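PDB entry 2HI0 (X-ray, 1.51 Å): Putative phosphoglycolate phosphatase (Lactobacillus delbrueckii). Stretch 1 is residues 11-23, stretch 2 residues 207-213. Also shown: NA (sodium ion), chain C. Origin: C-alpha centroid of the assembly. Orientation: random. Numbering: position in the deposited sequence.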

# COMPACT_ATOMS: atom_id res chain seq x y z
N MSE A 11 -0.33 3.59 -2.27
CA MSE A 11 -1.07 3.37 -3.50
C MSE A 11 -2.32 2.50 -3.25
O MSE A 11 -3.45 3.00 -3.40
CB MSE A 11 -0.18 2.76 -4.58
CG MSE A 11 -0.91 2.37 -5.81
SE MSE A 11 0.27 2.11 -7.29
CE MSE A 11 0.56 3.89 -7.98
N ASP A 12 -2.09 1.22 -2.88
CA ASP A 12 -3.18 0.24 -2.71
C ASP A 12 -4.16 0.68 -1.64
O ASP A 12 -3.74 1.00 -0.54
CB ASP A 12 -2.64 -1.13 -2.31
CG ASP A 12 -1.90 -1.82 -3.39
OD1 ASP A 12 -2.47 -2.14 -4.44
OD2 ASP A 12 -0.70 -2.11 -3.18
N GLY A 13 -5.45 0.76 -1.97
CA GLY A 13 -6.45 1.07 -0.94
C GLY A 13 -6.51 2.53 -0.54
O GLY A 13 -7.27 2.91 0.34
N THR A 14 -5.68 3.36 -1.17
CA THR A 14 -5.51 4.73 -0.76
C THR A 14 -5.81 5.60 -1.97
O THR A 14 -6.80 6.32 -1.99
CB THR A 14 -4.10 5.00 -0.17
OG1 THR A 14 -3.89 4.08 0.93
CG2 THR A 14 -4.00 6.38 0.31
N ILE A 15 -4.96 5.56 -3.00
CA ILE A 15 -5.26 6.33 -4.20
C ILE A 15 -5.83 5.50 -5.37
O ILE A 15 -6.55 6.02 -6.19
CB ILE A 15 -4.08 7.19 -4.65
CG1 ILE A 15 -2.87 6.33 -5.11
CG2 ILE A 15 -3.72 8.23 -3.54
CD1 ILE A 15 -1.67 7.17 -5.68
N LEU A 16 -5.51 4.20 -5.38
CA LEU A 16 -5.93 3.26 -6.42
C LEU A 16 -6.71 2.09 -5.82
O LEU A 16 -6.30 1.49 -4.83
CB LEU A 16 -4.74 2.71 -7.22
CG LEU A 16 -4.13 3.73 -8.21
CD1 LEU A 16 -3.02 3.06 -8.97
CD2 LEU A 16 -5.15 4.27 -9.21
N ASP A 17 -7.83 1.77 -6.49
CA ASP A 17 -8.73 0.68 -6.14
C ASP A 17 -8.17 -0.57 -6.85
O ASP A 17 -8.50 -0.86 -8.01
CB ASP A 17 -10.12 1.07 -6.64
CG ASP A 17 -11.19 0.13 -6.21
OD1 ASP A 17 -10.90 -0.98 -5.71
OD2 ASP A 17 -12.34 0.57 -6.41
N THR A 18 -7.30 -1.31 -6.14
CA THR A 18 -6.49 -2.40 -6.74
C THR A 18 -6.91 -3.82 -6.37
O THR A 18 -6.33 -4.79 -6.89
CB THR A 18 -5.01 -2.24 -6.28
OG1 THR A 18 -4.97 -2.15 -4.88
CG2 THR A 18 -4.33 -0.97 -6.86
N SER A 19 -7.85 -3.96 -5.40
CA SER A 19 -8.07 -5.29 -4.83
C SER A 19 -8.59 -6.31 -5.83
O SER A 19 -8.21 -7.45 -5.78
CB SER A 19 -9.01 -5.19 -3.65
OG SER A 19 -10.20 -4.50 -3.95
N ALA A 20 -9.40 -5.88 -6.79
CA ALA A 20 -9.89 -6.86 -7.79
C ALA A 20 -8.77 -7.44 -8.63
O ALA A 20 -8.70 -8.66 -8.82
CB ALA A 20 -10.96 -6.25 -8.71
N ASP A 21 -7.88 -6.59 -9.16
CA ASP A 21 -6.80 -7.04 -10.04
C ASP A 21 -5.80 -7.86 -9.23
O ASP A 21 -5.22 -8.85 -9.71
CB ASP A 21 -6.10 -5.86 -10.74
CG ASP A 21 -6.92 -5.27 -11.91
OD1 ASP A 21 -7.87 -5.91 -12.42
OD2 ASP A 21 -6.60 -4.14 -12.37
N LEU A 22 -5.58 -7.47 -7.97
CA LEU A 22 -4.69 -8.27 -7.11
C LEU A 22 -5.22 -9.71 -6.88
O LEU A 22 -4.48 -10.70 -6.89
CB LEU A 22 -4.47 -7.57 -5.74
CG LEU A 22 -3.54 -6.37 -5.73
CD1 LEU A 22 -3.71 -5.67 -4.36
CD2 LEU A 22 -2.08 -6.66 -5.97
N THR A 23 -6.54 -9.77 -6.69
CA THR A 23 -7.26 -11.02 -6.45
C THR A 23 -7.15 -11.93 -7.66
O THR A 23 -6.79 -13.08 -7.56
CB THR A 23 -8.74 -10.71 -6.08
OG1 THR A 23 -8.76 -9.97 -4.85
CG2 THR A 23 -9.55 -11.98 -5.87
NA NA C . -2.20 0.16 1.24
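Stretch 2 (207-213) AVNWGFR

The two backbones come closest, CA to CA, at a pair of glycines: Gly13 CA and Gly211 CA lie 3.7 Å apart, and Gly13 O comes to 3.1 Å from Gly211 CA. The absence of a side chain matters most at Gly211. A CB built in ideal geometry on Gly211 would fall 2.4 Å from Gly13 O, a clash; one built on Gly13 would sit tightly, 3.1 Å from Phe212 CD1 and 3.2 Å from Gly211 CA. The phi of Gly13, 77°, favours glycine on its own account. Close as the backbones are, no hydrogen bond joins them: Gly13 O and Gly211 N are 3.4 Å apart, but the angle is poor.

Stretch 2 enters as the end of a strand, 207-208, and continues as loop from Asn209 onward. Val208 directs its CB toward stretch 1 and places CG2 3.6 Å from Gly13 O. Trp210 leaves the backbone sideways, yet its indole (chi1 56°, chi2 84°) reaches the turn and supplies the one hydrogen bond across the contact, NE1 to Thr14 O at 2.9 Å. The N-H...O angle of 171° makes the bond almost linear, and the acceptor lies at the ring edge, near its plane. The CA-to-CB bond of Thr14 points away from stretch 2; the indole bonds to its carbonyl oxygen.

Beyond Gly211, Phe212 (chi1 -66°) carries the largest covered area, 92 Å² of the 342 Å² buried in total. Its ring extends past Gly13, with CE1 3.9 Å from Gly13 CA, to the start of the helix at 19-23. Thr18 OG1 and Leu22 CD1 approach the ring edge, 3.7 and 4.1 Å from Phe212 CZ. Ser19 CB lies 4.1 Å from Phe212 CE1. Thr18 OG1 also donates a hydrogen bond to Asp12 OD1 at 2.5 Å.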

# COMPACT_ATOMS: atom_id res chain seq x y z
N ALA A 207 -5.05 8.51 8.08
CA ALA A 207 -5.57 7.21 7.67
C ALA A 207 -6.88 7.38 6.89
O ALA A 207 -7.69 8.23 7.21
CB ALA A 207 -5.79 6.27 8.92
N VAL A 208 -7.08 6.58 5.85
CA VAL A 208 -8.29 6.60 5.03
C VAL A 208 -9.07 5.30 5.33
O VAL A 208 -8.48 4.27 5.62
CB VAL A 208 -7.96 6.78 3.51
CG1 VAL A 208 -7.05 8.00 3.36
CG2 VAL A 208 -7.34 5.51 2.85
N ASN A 209 -10.40 5.37 5.25
CA ASN A 209 -11.24 4.22 5.61
C ASN A 209 -11.74 3.42 4.38
O ASN A 209 -12.54 2.49 4.51
CB ASN A 209 -12.43 4.66 6.48
CG ASN A 209 -13.62 5.14 5.66
OD1 ASN A 209 -13.46 5.67 4.58
ND2 ASN A 209 -14.82 4.91 6.17
N TRP A 210 -11.30 3.81 3.19
CA TRP A 210 -11.82 3.19 1.97
C TRP A 210 -10.86 2.12 1.42
O TRP A 210 -11.08 1.63 0.29
CB TRP A 210 -12.17 4.23 0.90
CG TRP A 210 -11.07 5.13 0.51
CD1 TRP A 210 -10.10 4.89 -0.39
CD2 TRP A 210 -10.87 6.47 0.98
NE1 TRP A 210 -9.26 5.97 -0.50
CE2 TRP A 210 -9.74 6.97 0.31
CE3 TRP A 210 -11.51 7.28 1.93
CZ2 TRP A 210 -9.26 8.26 0.55
CZ3 TRP A 210 -11.08 8.52 2.12
CH2 TRP A 210 -9.94 9.01 1.46
N GLY A 211 -9.87 1.74 2.23
CA GLY A 211 -8.89 0.78 1.82
C GLY A 211 -9.02 -0.60 2.46
O GLY A 211 -10.15 -1.07 2.66
N PHE A 212 -7.88 -1.23 2.76
CA PHE A 212 -7.85 -2.63 3.08
C PHE A 212 -8.11 -2.95 4.56
O PHE A 212 -8.35 -4.14 4.89
CB PHE A 212 -6.55 -3.28 2.65
CG PHE A 212 -6.34 -3.33 1.15
CD1 PHE A 212 -7.16 -2.70 0.25
CD2 PHE A 212 -5.25 -4.05 0.66
CE1 PHE A 212 -6.91 -2.75 -1.11
CE2 PHE A 212 -5.00 -4.12 -0.67
CZ PHE A 212 -5.82 -3.50 -1.58
N ARG A 213 -8.04 -1.95 5.47
CA ARG A 213 -8.31 -2.19 6.91
C ARG A 213 -9.55 -1.41 7.34
O ARG A 213 -9.86 -0.31 6.82
CB ARG A 213 -7.12 -1.75 7.75
CG ARG A 213 -5.79 -2.46 7.49
CD ARG A 213 -5.87 -3.96 7.65
NE ARG A 213 -4.58 -4.62 7.86
CZ ARG A 213 -4.42 -5.95 7.93
NH1 ARG A 213 -5.45 -6.78 7.74
NH2 ARG A 213 -3.21 -6.45 8.19
O HOH W 1 -0.81 -0.24 3.51